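Monomethylamine methyltransferase MtmB1 (Methanosarcina barkeri, PDB 1NTH) transfers the methyl group of monomethylamine to the corrinoid cofactor of its partner protein MtmC, a step in methanogenesis from methylamine. Local coordinates at residues A[123-128]-A[361-366]; A[27-32]-A[265-270]; A[377-382]-A[426-431]; A[156-161]-A[181-186]; A[41-46]-A[63-68]. All blocks are in the same frame, centred on the assembly; numbering follows the deposited sequence.

Interaction 1 of 5, residues A[123-128]-A[361-366]; sequences KPIVQG and REILSG
The flat amide of Q127 turns one end to the neighbouring strand and the other away from it: OE1 stands 3.0 Å from S365 OG, while NE2 bonds to T155 OG1 on the next strand along. The side chain gets there because CG lies anti to the backbone N (chi1 180°) and the chain beyond stays extended. S365 OG stands between Q127 OE1 and O2 of the pyrrolysine at position 202, both within hydrogen-bonding reach.

The ring of P124 sits at the start of the pair. Its CB rests 3.4 Å from R361 O, and its CG meets L364 CD1 at 3.8 Å. Strands 125-128 and 363-366 run parallel, 17° apart, in the wall of the TIM barrel. I125 N gives a 2.8 Å bond to E362 O, and L364 N returns one of 2.9 Å to I125 O. Q127 N to L364 O and G366 N to Q127 O continue the alternation.

Side chains divide between the two faces. On one, I125 CB packs 4.0 Å from I363 CG1, and Q127 CB lies 3.9 Å from I363 CG2; this is the face of Q127 and S365, with W293 and L295 alongside. On the other, L364 packs on helices 343-359 and 380-393, V126 on the second of them through M386.

Chemically, the helix side is mainly apolar, whereas the side facing pyrrolysine is partly polar. Through its contact with S365, Q127 probably acts as a second-shell residue, helping to set the hydroxyl that meets pyrrolysine.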
# COMPACT_ATOMS: atom_id res chain seq x y z
N LYS A 123 -17.87 -26.31 -11.51
CA LYS A 123 -17.15 -27.05 -10.49
C LYS A 123 -17.01 -26.22 -9.22
O LYS A 123 -16.83 -25.01 -9.27
CB LYS A 123 -15.76 -27.42 -11.01
CG LYS A 123 -14.91 -28.25 -10.06
CD LYS A 123 -13.50 -28.41 -10.62
CE LYS A 123 -12.65 -29.32 -9.74
NZ LYS A 123 -11.23 -29.37 -10.21
N PRO A 124 -17.13 -26.86 -8.05
CA PRO A 124 -16.99 -26.07 -6.83
C PRO A 124 -15.52 -25.70 -6.62
O PRO A 124 -14.63 -26.23 -7.29
CB PRO A 124 -17.51 -27.00 -5.74
CG PRO A 124 -17.24 -28.36 -6.28
CD PRO A 124 -17.61 -28.22 -7.74
N ILE A 125 -15.28 -24.78 -5.69
CA ILE A 125 -13.93 -24.36 -5.36
C ILE A 125 -13.31 -25.45 -4.50
O ILE A 125 -13.95 -25.97 -3.58
CB ILE A 125 -13.95 -23.03 -4.56
CG1 ILE A 125 -14.43 -21.89 -5.46
CG2 ILE A 125 -12.58 -22.74 -3.96
CD1 ILE A 125 -13.59 -21.71 -6.71
N VAL A 126 -12.07 -25.82 -4.81
CA VAL A 126 -11.37 -26.85 -4.07
C VAL A 126 -10.43 -26.22 -3.04
O VAL A 126 -9.41 -25.64 -3.40
CB VAL A 126 -10.56 -27.77 -5.01
CG1 VAL A 126 -9.79 -28.81 -4.21
CG2 VAL A 126 -11.50 -28.45 -6.00
N GLN A 127 -10.80 -26.33 -1.77
CA GLN A 127 -10.00 -25.79 -0.69
C GLN A 127 -9.25 -26.96 -0.08
O GLN A 127 -9.82 -27.72 0.71
CB GLN A 127 -10.90 -25.12 0.35
CG GLN A 127 -10.15 -24.52 1.52
CD GLN A 127 -10.98 -23.47 2.24
OE1 GLN A 127 -11.71 -23.76 3.18
NE2 GLN A 127 -10.87 -22.23 1.76
N GLY A 128 -7.99 -27.12 -0.45
CA GLY A 128 -7.21 -28.24 0.04
C GLY A 128 -6.19 -27.92 1.10
O GLY A 128 -5.57 -26.85 1.10
N ARG A 361 -22.73 -27.52 -3.23
CA ARG A 361 -21.76 -26.82 -2.38
C ARG A 361 -20.86 -25.94 -3.24
O ARG A 361 -20.48 -26.32 -4.34
CB ARG A 361 -20.88 -27.81 -1.62
CG ARG A 361 -21.60 -28.66 -0.59
CD ARG A 361 -22.01 -27.86 0.64
NE ARG A 361 -22.76 -28.71 1.57
CZ ARG A 361 -23.32 -28.28 2.70
NH1 ARG A 361 -23.22 -27.01 3.06
NH2 ARG A 361 -24.00 -29.13 3.45
N GLU A 362 -20.52 -24.76 -2.73
CA GLU A 362 -19.65 -23.85 -3.47
C GLU A 362 -18.18 -24.15 -3.17
O GLU A 362 -17.32 -23.91 -4.01
CB GLU A 362 -19.94 -22.39 -3.11
CG GLU A 362 -21.19 -21.80 -3.75
CD GLU A 362 -22.48 -22.28 -3.12
OE1 GLU A 362 -22.50 -22.57 -1.91
OE2 GLU A 362 -23.50 -22.36 -3.85
N ILE A 363 -17.91 -24.66 -1.97
CA ILE A 363 -16.54 -24.95 -1.56
C ILE A 363 -16.39 -26.33 -0.91
O ILE A 363 -17.23 -26.74 -0.11
CB ILE A 363 -16.04 -23.89 -0.55
CG1 ILE A 363 -16.07 -22.50 -1.20
CG2 ILE A 363 -14.63 -24.24 -0.08
CD1 ILE A 363 -15.76 -21.36 -0.23
N LEU A 364 -15.33 -27.04 -1.28
CA LEU A 364 -15.03 -28.35 -0.71
C LEU A 364 -13.75 -28.13 0.10
O LEU A 364 -12.72 -27.75 -0.46
CB LEU A 364 -14.77 -29.38 -1.81
CG LEU A 364 -15.81 -29.49 -2.93
CD1 LEU A 364 -15.45 -30.65 -3.85
CD2 LEU A 364 -17.19 -29.69 -2.33
N SER A 365 -13.80 -28.37 1.41
CA SER A 365 -12.64 -28.16 2.27
C SER A 365 -12.13 -29.48 2.85
O SER A 365 -12.72 -30.03 3.78
CB SER A 365 -13.04 -27.19 3.41
OG SER A 365 -11.90 -26.62 4.03
N GLY A 366 -11.03 -29.99 2.29
CA GLY A 366 -10.47 -31.25 2.76
C GLY A 366 -8.99 -31.38 2.46
O GLY A 366 -8.41 -30.49 1.84

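Interaction 2 of 5, residues A[27-32]-A[265-270]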
# COMPACT_ATOMS: atom_id res chain seq x y z
N TRP A 27 -31.03 -28.05 27.62
CA TRP A 27 -30.92 -27.72 26.21
C TRP A 27 -30.62 -28.95 25.36
O TRP A 27 -31.35 -29.25 24.41
CB TRP A 27 -29.83 -26.66 26.00
CG TRP A 27 -29.76 -26.11 24.60
CD1 TRP A 27 -28.85 -26.44 23.63
CD2 TRP A 27 -30.63 -25.14 24.01
NE1 TRP A 27 -29.10 -25.72 22.48
CE2 TRP A 27 -30.18 -24.91 22.69
CE3 TRP A 27 -31.75 -24.43 24.48
CZ2 TRP A 27 -30.81 -24.00 21.83
CZ3 TRP A 27 -32.37 -23.52 23.63
CH2 TRP A 27 -31.90 -23.32 22.31
N ASP A 28 -29.56 -29.66 25.71
CA ASP A 28 -29.13 -30.84 24.97
C ASP A 28 -30.02 -32.07 25.05
O ASP A 28 -30.18 -32.79 24.07
CB ASP A 28 -27.73 -31.29 25.40
CG ASP A 28 -26.70 -30.19 25.31
OD1 ASP A 28 -26.85 -29.30 24.44
OD2 ASP A 28 -25.74 -30.22 26.11
N LEU A 29 -30.56 -32.32 26.24
CA LEU A 29 -31.37 -33.51 26.46
C LEU A 29 -32.88 -33.30 26.41
O LEU A 29 -33.64 -34.26 26.58
CB LEU A 29 -30.99 -34.13 27.81
CG LEU A 29 -29.48 -34.30 28.05
CD1 LEU A 29 -29.25 -34.90 29.42
CD2 LEU A 29 -28.87 -35.17 26.96
N MET A 30 -33.32 -32.07 26.17
CA MET A 30 -34.74 -31.80 26.12
C MET A 30 -35.19 -30.83 25.02
O MET A 30 -35.84 -31.23 24.06
CB MET A 30 -35.22 -31.28 27.48
CG MET A 30 -36.69 -30.90 27.53
SD MET A 30 -37.24 -30.45 29.20
CE MET A 30 -36.55 -28.79 29.34
N LYS A 31 -34.84 -29.55 25.15
CA LYS A 31 -35.26 -28.56 24.17
C LYS A 31 -34.93 -28.89 22.72
O LYS A 31 -35.81 -28.87 21.85
CB LYS A 31 -34.72 -27.18 24.55
CG LYS A 31 -35.33 -26.65 25.85
CD LYS A 31 -34.82 -25.26 26.19
CE LYS A 31 -35.40 -24.77 27.51
NZ LYS A 31 -36.88 -24.66 27.46
N ILE A 32 -33.66 -29.19 22.44
CA ILE A 32 -33.25 -29.50 21.08
C ILE A 32 -33.87 -30.80 20.54
O ILE A 32 -34.53 -30.78 19.50
CB ILE A 32 -31.71 -29.58 20.97
CG1 ILE A 32 -31.11 -28.18 21.17
CG2 ILE A 32 -31.30 -30.14 19.61
CD1 ILE A 32 -31.57 -27.16 20.14
N GLY A 265 -26.88 -38.79 15.31
CA GLY A 265 -26.96 -39.65 16.49
C GLY A 265 -26.65 -38.84 17.73
O GLY A 265 -26.56 -39.38 18.84
N GLY A 266 -26.49 -37.53 17.54
CA GLY A 266 -26.19 -36.63 18.64
C GLY A 266 -27.44 -36.14 19.35
O GLY A 266 -28.45 -36.84 19.38
N TYR A 267 -27.38 -34.94 19.91
CA TYR A 267 -28.51 -34.39 20.65
C TYR A 267 -29.80 -34.23 19.85
O TYR A 267 -30.90 -34.33 20.41
CB TYR A 267 -28.15 -33.04 21.27
CG TYR A 267 -26.98 -33.07 22.23
CD1 TYR A 267 -26.87 -34.08 23.19
CD2 TYR A 267 -25.99 -32.09 22.18
CE1 TYR A 267 -25.80 -34.10 24.09
CE2 TYR A 267 -24.92 -32.10 23.07
CZ TYR A 267 -24.83 -33.11 24.02
OH TYR A 267 -23.77 -33.11 24.90
N ALA A 268 -29.69 -33.99 18.54
CA ALA A 268 -30.87 -33.81 17.71
C ALA A 268 -31.58 -35.13 17.40
O ALA A 268 -32.80 -35.17 17.28
CB ALA A 268 -30.49 -33.12 16.41
N GLY A 269 -30.80 -36.19 17.25
CA GLY A 269 -31.38 -37.48 16.94
C GLY A 269 -30.86 -38.06 15.63
O GLY A 269 -29.66 -37.99 15.35
N GLY A 270 -31.77 -38.62 14.83
CA GLY A 270 -31.40 -39.25 13.58
C GLY A 270 -31.14 -38.37 12.37
O GLY A 270 -30.85 -37.17 12.49
O HOH W 1 -30.53 -35.47 23.25
O HOH W 2 -23.00 -30.60 25.63
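D28 lies flat on the ring of Y267, with CB over the ring centre, 3.4 Å from the centroid. The carboxylate continues the overlap: its plane is within 1° of the ring plane, and CG comes down 3.4 Å from Y267 CE2. A chi1 of -55° sets CG beside the backbone N and over the ring, near CE2. A water bridges the two tips, bonding to D28 OD2 at 2.8 Å and to Y267 OH at 2.7 Å. The other oxygen, OD1, forms a salt bridge with K237 and also lies in plane at the edge of the W27 ring.

Residues 265-270 make the glycine-rich turn between strand 263-264 of the barrel sheet and helix 271-288, so this contact ties a strand-to-helix loop of the TIM barrel to helix 24-42. The helix has a wider pi-type turn here, I32 N bonding to W27 O. An alanine at D28 would probably leave K237 without its carboxylate mate, the water on Y267 OH without its acid partner, and Y267 without the carboxylate stacked on its ring.

Further along, a second water lies between D28 O and Y267 O, though it has more acceptors in reach than protons to give. L29 CD2 adds a loose apolar touch 4.3 Å from Y267 CE1, and I32 CG2 approaches A268 CB at 4.4 Å.

Interaction 3 of 5, residues A[377-382]-A[426-431]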
# COMPACT_ATOMS: atom_id res chain seq x y z
N LYS A 377 -0.73 -37.05 9.09
CA LYS A 377 -1.45 -37.95 8.20
C LYS A 377 -2.46 -37.27 7.28
O LYS A 377 -3.66 -37.57 7.32
CB LYS A 377 -2.11 -39.09 8.99
CG LYS A 377 -1.10 -40.11 9.51
CD LYS A 377 -1.74 -41.45 9.83
CE LYS A 377 -0.67 -42.46 10.23
NZ LYS A 377 -1.22 -43.82 10.48
N THR A 378 -1.96 -36.35 6.46
CA THR A 378 -2.76 -35.63 5.48
C THR A 378 -1.80 -35.21 4.37
O THR A 378 -0.71 -34.71 4.65
CB THR A 378 -3.40 -34.33 6.06
OG1 THR A 378 -2.36 -33.46 6.52
CG2 THR A 378 -4.34 -34.66 7.20
N THR A 379 -2.19 -35.42 3.11
CA THR A 379 -1.34 -35.01 2.00
C THR A 379 -2.18 -34.48 0.84
O THR A 379 -3.38 -34.73 0.76
CB THR A 379 -0.49 -36.18 1.44
OG1 THR A 379 -1.28 -36.95 0.53
CG2 THR A 379 0.00 -37.07 2.57
N GLY A 380 -1.52 -33.75 -0.06
CA GLY A 380 -2.20 -33.18 -1.21
C GLY A 380 -2.87 -34.18 -2.13
O GLY A 380 -3.76 -33.83 -2.89
N MET A 381 -2.43 -35.44 -2.08
CA MET A 381 -3.03 -36.47 -2.94
C MET A 381 -4.52 -36.63 -2.67
O MET A 381 -5.29 -36.85 -3.60
CB MET A 381 -2.32 -37.81 -2.75
CG MET A 381 -0.97 -37.92 -3.45
SD MET A 381 -1.10 -37.90 -5.26
CE MET A 381 -1.25 -39.67 -5.60
N GLU A 382 -4.93 -36.54 -1.41
CA GLU A 382 -6.34 -36.68 -1.09
C GLU A 382 -7.14 -35.51 -1.66
O GLU A 382 -8.28 -35.69 -2.11
CB GLU A 382 -6.54 -36.76 0.43
CG GLU A 382 -5.85 -37.97 1.08
CD GLU A 382 -4.57 -37.60 1.80
OE1 GLU A 382 -4.65 -36.86 2.81
OE2 GLU A 382 -3.48 -38.03 1.36
N GLN A 426 5.52 -38.06 5.52
CA GLN A 426 6.90 -38.49 5.38
C GLN A 426 7.05 -39.90 4.80
O GLN A 426 8.07 -40.22 4.20
CB GLN A 426 7.62 -38.43 6.73
CG GLN A 426 7.79 -37.04 7.34
CD GLN A 426 6.64 -36.63 8.25
OE1 GLN A 426 6.82 -35.84 9.18
NE2 GLN A 426 5.45 -37.15 7.98
N GLU A 427 6.02 -40.72 4.99
CA GLU A 427 6.06 -42.10 4.50
C GLU A 427 5.56 -42.31 3.08
O GLU A 427 6.05 -43.20 2.38
CB GLU A 427 5.27 -43.01 5.45
CG GLU A 427 5.76 -42.99 6.89
CD GLU A 427 4.94 -43.87 7.81
OE1 GLU A 427 3.71 -43.67 7.91
OE2 GLU A 427 5.53 -44.77 8.45
N CYS A 428 4.60 -41.51 2.63
CA CYS A 428 4.07 -41.68 1.28
C CYS A 428 4.45 -40.58 0.30
O CYS A 428 3.95 -40.53 -0.82
CB CYS A 428 2.55 -41.86 1.32
SG CYS A 428 1.63 -40.50 2.05
N TYR A 429 5.35 -39.70 0.73
CA TYR A 429 5.86 -38.62 -0.12
C TYR A 429 7.37 -38.55 0.04
O TYR A 429 7.92 -38.95 1.06
CB TYR A 429 5.30 -37.26 0.32
CG TYR A 429 4.09 -36.76 -0.44
CD1 TYR A 429 2.86 -37.38 -0.30
CD2 TYR A 429 4.18 -35.64 -1.28
CE1 TYR A 429 1.73 -36.90 -0.97
CE2 TYR A 429 3.06 -35.16 -1.96
CZ TYR A 429 1.84 -35.79 -1.79
OH TYR A 429 0.72 -35.32 -2.43
N ASP A 430 8.03 -38.04 -0.99
CA ASP A 430 9.47 -37.81 -0.94
C ASP A 430 9.48 -36.37 -0.44
O ASP A 430 9.25 -35.43 -1.21
CB ASP A 430 10.10 -37.95 -2.32
CG ASP A 430 10.07 -39.39 -2.82
OD1 ASP A 430 10.48 -40.29 -2.05
OD2 ASP A 430 9.65 -39.63 -3.97
N VAL A 431 9.70 -36.19 0.86
CA VAL A 431 9.69 -34.87 1.49
C VAL A 431 10.56 -33.80 0.84
O VAL A 431 10.15 -32.64 0.74
CB VAL A 431 10.07 -34.97 2.98
CG1 VAL A 431 10.05 -33.59 3.62
CG2 VAL A 431 9.11 -35.90 3.70
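The capping box formed by T379 and E382 at the start of helix 380-393 is the surface that Y429 leans on. Y429 is the first residue after helix 425-428 and opens the short strand 429-430. The tyrosine brings CE1 to T379: the ring atom is 3.4 Å from CB and equally close to OG1. T379 CG2, also near the ring, meets C428 SG at 3.8 Å. At the far end of the ring, the phenol oxygen OH sits 3.3 Å from M381 CG.

The backbone N of T379 bonds to E382 OE1 at 2.9 Å with a nearly straight 171° geometry, and its hydroxyl gives a 2.6 Å bond to E382 OE2 from above the carboxylate plane. The same OG1 accepts from M381 N at 3.2 Å. An alanine at T379 would probably leave M381 N without its cap, take one donor from E382 OE2 and open a gap beside C428 SG.

E382 is further held by Y440 and S369, and Y440 also packs on T379, M381 and C428. The E382 carboxylate taking T379 N, with the threonine hydroxyl accepting from an amide of the first turn, is the pattern of a capping box at a helix N-terminus.

Interaction 4 of 5, residues A[156-161]-A[181-186]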
# COMPACT_ATOMS: atom_id res chain seq x y z
N ILE A 156 -6.17 -22.81 0.25
CA ILE A 156 -5.61 -23.71 1.25
C ILE A 156 -6.38 -23.66 2.57
O ILE A 156 -6.78 -22.59 3.02
CB ILE A 156 -4.14 -23.33 1.60
CG1 ILE A 156 -3.26 -23.37 0.34
CG2 ILE A 156 -3.60 -24.27 2.69
CD1 ILE A 156 -3.15 -24.74 -0.31
N VAL A 157 -6.61 -24.82 3.17
CA VAL A 157 -7.24 -24.85 4.49
C VAL A 157 -6.08 -25.26 5.41
O VAL A 157 -5.51 -26.35 5.28
CB VAL A 157 -8.43 -25.84 4.60
CG1 VAL A 157 -8.07 -27.20 4.01
CG2 VAL A 157 -8.83 -25.97 6.06
N ASN A 158 -5.74 -24.37 6.33
CA ASN A 158 -4.62 -24.56 7.24
C ASN A 158 -4.60 -25.77 8.16
O ASN A 158 -5.63 -26.23 8.65
CB ASN A 158 -4.44 -23.32 8.11
CG ASN A 158 -4.26 -22.05 7.30
OD1 ASN A 158 -4.25 -22.08 6.06
ND2 ASN A 158 -4.12 -20.93 7.99
N GLY A 159 -3.39 -26.27 8.40
CA GLY A 159 -3.20 -27.37 9.32
C GLY A 159 -2.87 -26.72 10.66
O GLY A 159 -2.78 -25.49 10.76
N VAL A 160 -2.70 -27.54 11.70
CA VAL A 160 -2.38 -27.05 13.03
C VAL A 160 -0.91 -27.31 13.35
O VAL A 160 -0.43 -28.42 13.15
CB VAL A 160 -3.26 -27.76 14.10
CG1 VAL A 160 -2.68 -27.55 15.49
CG2 VAL A 160 -4.68 -27.22 14.03
N MET A 161 -0.20 -26.30 13.84
CA MET A 161 1.21 -26.45 14.20
C MET A 161 1.28 -27.19 15.53
O MET A 161 0.73 -26.72 16.53
CB MET A 161 1.88 -25.08 14.36
CG MET A 161 1.90 -24.21 13.11
SD MET A 161 2.84 -22.67 13.34
CE MET A 161 4.54 -23.30 13.24
N LYS A 181 -0.13 -16.16 14.15
CA LYS A 181 0.44 -15.32 13.09
C LYS A 181 1.33 -16.15 12.17
O LYS A 181 1.24 -16.05 10.95
CB LYS A 181 1.27 -14.18 13.69
CG LYS A 181 0.48 -13.19 14.54
CD LYS A 181 1.38 -12.04 14.98
CE LYS A 181 0.72 -11.15 16.02
NZ LYS A 181 -0.47 -10.40 15.50
N THR A 182 2.18 -16.97 12.78
CA THR A 182 3.13 -17.80 12.04
C THR A 182 2.51 -18.81 11.08
O THR A 182 2.99 -19.02 9.96
CB THR A 182 4.06 -18.54 13.02
OG1 THR A 182 4.74 -17.58 13.83
CG2 THR A 182 5.08 -19.39 12.27
N GLU A 183 1.44 -19.46 11.53
CA GLU A 183 0.73 -20.46 10.75
C GLU A 183 0.50 -20.01 9.30
O GLU A 183 0.98 -20.65 8.36
CB GLU A 183 -0.60 -20.76 11.43
CG GLU A 183 -1.54 -21.69 10.70
CD GLU A 183 -2.89 -21.78 11.40
OE1 GLU A 183 -3.90 -21.29 10.85
OE2 GLU A 183 -2.92 -22.32 12.53
N THR A 184 -0.21 -18.91 9.11
CA THR A 184 -0.48 -18.45 7.76
C THR A 184 0.74 -17.85 7.07
O THR A 184 0.87 -17.96 5.85
CB THR A 184 -1.65 -17.44 7.74
OG1 THR A 184 -2.84 -18.11 8.18
CG2 THR A 184 -1.89 -16.91 6.33
N ARG A 185 1.63 -17.23 7.83
CA ARG A 185 2.84 -16.67 7.23
C ARG A 185 3.63 -17.80 6.56
O ARG A 185 4.08 -17.66 5.42
CB ARG A 185 3.70 -15.96 8.28
CG ARG A 185 3.19 -14.56 8.62
CD ARG A 185 3.92 -13.94 9.80
NE ARG A 185 3.60 -12.52 9.92
CZ ARG A 185 3.79 -11.78 11.02
NH1 ARG A 185 4.30 -12.33 12.11
NH2 ARG A 185 3.46 -10.50 11.01
N LEU A 186 3.77 -18.92 7.26
CA LEU A 186 4.49 -20.06 6.69
C LEU A 186 3.74 -20.68 5.51
O LEU A 186 4.35 -21.05 4.51
CB LEU A 186 4.70 -21.14 7.76
CG LEU A 186 5.64 -20.81 8.91
CD1 LEU A 186 5.67 -21.96 9.91
CD2 LEU A 186 7.04 -20.53 8.37
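N158 reaches from its loop to helix 174-193, where E183 and T184 receive it. CB already lies 3.5 Å from E183 OE1, and CG stays beside that oxygen at 3.6 Å. The tip does the bonding: ND2 gives E183 OE1 a 2.9 Å hydrogen bond at 168°, with the acceptor close to the amide plane and met on its anti side. The amide and carboxylate planes stand 86° apart, nearly perpendicular. ND2 also makes a weak bond, 3.1 Å long, to T184 OG1, so this one nitrogen touches two successive residues of the helix.

E183 gets to the loop because CG is anti to its backbone N and the chain beyond is extended. Its oxygens are gripped from elsewhere too, OE1 by E205 N and OE2 by T206 OG1, just beyond the pyrrolysine at position 202. G159 O lies 3.6 Å from E183 OE2 and is buried with no partner in the model.

M161 supplies the apolar half. Its SD passes 3.9 Å from E183 N, and chi3 of 76° bends CE round to L186 CD1, 3.8 Å away. Neighbouring subunits pack on the helix, M193 of one meeting T182. Residues 156-161 leave barrel strand 155-156, and the chain goes on to helix 174-193: a strand-loop-helix unit of a TIM barrel, with the loop at the C-terminal end of its strand, the end where such barrels carry their active sites.

Interaction 5 of 5, residues A[41-46]-A[63-68]; sequences QKYGLD and FKAGFE
Y43 and A65 bring their CA atoms to 7.0 Å at the point where helix 24-42 ends in a Schellman motif, G44 taking a positive phi. The Y43 ring lies against helix 56-73 at K64, A65 and E68. A65 N stands over one face, offset toward the rim, and A65 CB is 3.9 Å from Y43 CD1. K64 crosses the tyrosine at about a right angle, its CB 3.7 Å from Y43 CE2.

At the ring edge, in its plane, E68 OE1 takes a 2.7 Å bond from Y43 OH, which approaches nearly along the C-O direction of the acid. Two consecutive helices of the chain, 24-42 and 56-73, are thus joined at the end of the first, and Y43 O also bonds to K61 of the second.

K42 meets E68 tip to tip in a salt bridge, NZ to OE1 at 2.9 Å on the syn side, with a weak second bond to OE2. K42 and E68 each have two conformers; in one, OE1 accepts from both K42 and Y43, so this double grip is probably not permanent. Beside the ring, L45 CD1 touches A65 CB at 4.2 Å, and both residues also pack on I276 of helix 271-288.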
# COMPACT_ATOMS: atom_id res chain seq x y z
N GLN A 41 -41.93 -34.84 12.54
CA GLN A 41 -43.25 -35.43 12.40
C GLN A 41 -44.28 -34.44 11.84
O GLN A 41 -45.06 -34.80 10.96
CB GLN A 41 -43.72 -35.98 13.75
CG GLN A 41 -45.06 -36.72 13.71
CD GLN A 41 -45.14 -37.80 12.64
OE1 GLN A 41 -44.14 -38.44 12.31
NE2 GLN A 41 -46.33 -38.01 12.11
N LYS A 42 -44.27 -33.21 12.34
CA LYS A 42 -45.21 -32.21 11.86
C LYS A 42 -45.10 -31.96 10.36
O LYS A 42 -46.10 -31.76 9.69
CB LYS A 42 -44.98 -30.89 12.61
CG LYS A 42 -45.65 -29.68 11.98
CD LYS A 42 -45.21 -28.38 12.66
CE LYS A 42 -45.79 -27.16 11.96
NZ LYS A 42 -45.39 -25.89 12.61
N TYR A 43 -43.87 -31.97 9.84
CA TYR A 43 -43.68 -31.75 8.41
C TYR A 43 -43.56 -33.06 7.63
O TYR A 43 -43.39 -33.06 6.41
CB TYR A 43 -42.43 -30.89 8.16
CG TYR A 43 -42.64 -29.44 8.51
CD1 TYR A 43 -42.22 -28.92 9.74
CD2 TYR A 43 -43.27 -28.57 7.61
CE1 TYR A 43 -42.44 -27.59 10.07
CE2 TYR A 43 -43.49 -27.24 7.93
CZ TYR A 43 -43.07 -26.75 9.16
OH TYR A 43 -43.28 -25.43 9.47
N GLY A 44 -43.67 -34.18 8.34
CA GLY A 44 -43.58 -35.48 7.70
C GLY A 44 -42.32 -35.70 6.89
O GLY A 44 -42.38 -36.26 5.79
N LEU A 45 -41.18 -35.29 7.42
CA LEU A 45 -39.93 -35.44 6.71
C LEU A 45 -39.50 -36.90 6.58
O LEU A 45 -39.46 -37.64 7.56
CB LEU A 45 -38.82 -34.64 7.39
CG LEU A 45 -39.10 -33.14 7.54
CD1 LEU A 45 -37.89 -32.47 8.18
CD2 LEU A 45 -39.40 -32.52 6.18
N ASP A 46 -39.19 -37.30 5.35
CA ASP A 46 -38.76 -38.66 5.04
C ASP A 46 -37.87 -38.55 3.80
O ASP A 46 -38.36 -38.24 2.71
CB ASP A 46 -39.98 -39.54 4.72
CG ASP A 46 -39.61 -41.00 4.55
OD1 ASP A 46 -38.42 -41.31 4.37
OD2 ASP A 46 -40.53 -41.85 4.59
N PHE A 63 -36.91 -26.95 4.69
CA PHE A 63 -36.49 -25.57 4.89
C PHE A 63 -37.33 -24.92 5.98
O PHE A 63 -36.81 -24.26 6.88
CB PHE A 63 -36.62 -24.76 3.60
CG PHE A 63 -36.23 -23.32 3.75
CD1 PHE A 63 -34.91 -22.96 3.97
CD2 PHE A 63 -37.20 -22.32 3.73
CE1 PHE A 63 -34.55 -21.62 4.16
CE2 PHE A 63 -36.85 -20.98 3.92
CZ PHE A 63 -35.52 -20.64 4.14
N LYS A 64 -38.65 -25.12 5.89
CA LYS A 64 -39.55 -24.55 6.89
C LYS A 64 -39.24 -25.10 8.27
O LYS A 64 -39.29 -24.38 9.26
CB LYS A 64 -41.00 -24.83 6.51
CG LYS A 64 -41.47 -24.06 5.29
CD LYS A 64 -42.92 -24.37 4.98
CE LYS A 64 -43.42 -23.55 3.80
NZ LYS A 64 -44.85 -23.84 3.47
N ALA A 65 -38.92 -26.39 8.33
CA ALA A 65 -38.59 -27.04 9.60
C ALA A 65 -37.33 -26.42 10.20
O ALA A 65 -37.28 -26.11 11.39
CB ALA A 65 -38.39 -28.53 9.39
N GLY A 66 -36.30 -26.24 9.37
CA GLY A 66 -35.06 -25.65 9.84
C GLY A 66 -35.26 -24.22 10.33
O GLY A 66 -34.70 -23.82 11.36
N PHE A 67 -36.06 -23.46 9.59
CA PHE A 67 -36.35 -22.08 9.95
C PHE A 67 -37.08 -22.06 11.30
O PHE A 67 -36.74 -21.29 12.20
CB PHE A 67 -37.24 -21.44 8.88
CG PHE A 67 -37.48 -19.96 9.07
CD1 PHE A 67 -36.86 -19.03 8.24
CD2 PHE A 67 -38.34 -19.50 10.06
CE1 PHE A 67 -37.09 -17.66 8.39
CE2 PHE A 67 -38.58 -18.13 10.22
CZ PHE A 67 -37.95 -17.21 9.38
N GLU A 68 -38.08 -22.92 11.43
CA GLU A 68 -38.87 -22.98 12.66
C GLU A 68 -38.04 -23.45 13.85
O GLU A 68 -38.25 -23.01 14.98
CB GLU A 68 -40.08 -23.90 12.47
CG GLU A 68 -41.17 -23.71 13.51
CD GLU A 68 -42.36 -24.63 13.28
OE1 GLU A 68 -42.72 -24.87 12.10
OE2 GLU A 68 -42.95 -25.11 14.27

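Interaction 1 belongs to the barrel wall, about 9 Å from the chain centre, and is dominated by backbone bonding. Interactions 3 and 4 are buried farther out: interaction 3 packs a tyrosine and a cysteine on a capped helix start, whereas interaction 4 is joined by an amide-carboxylate bond and methionine packing. Interaction 4 touches interaction 1, where G128 O lies 3.1 Å from V157 N, and helix 380-393 of interaction 3 follows strand 363-366. Interactions 2 and 5 share helix 24-42 across the centre from 3 and 4. Interaction 2, about 21 Å from the chain centre, is buried overall, though Y267 and L29 are exposed; its tyrosine stacks on a carboxylate. In the partly exposed interaction 5 a tyrosine bonds one directly.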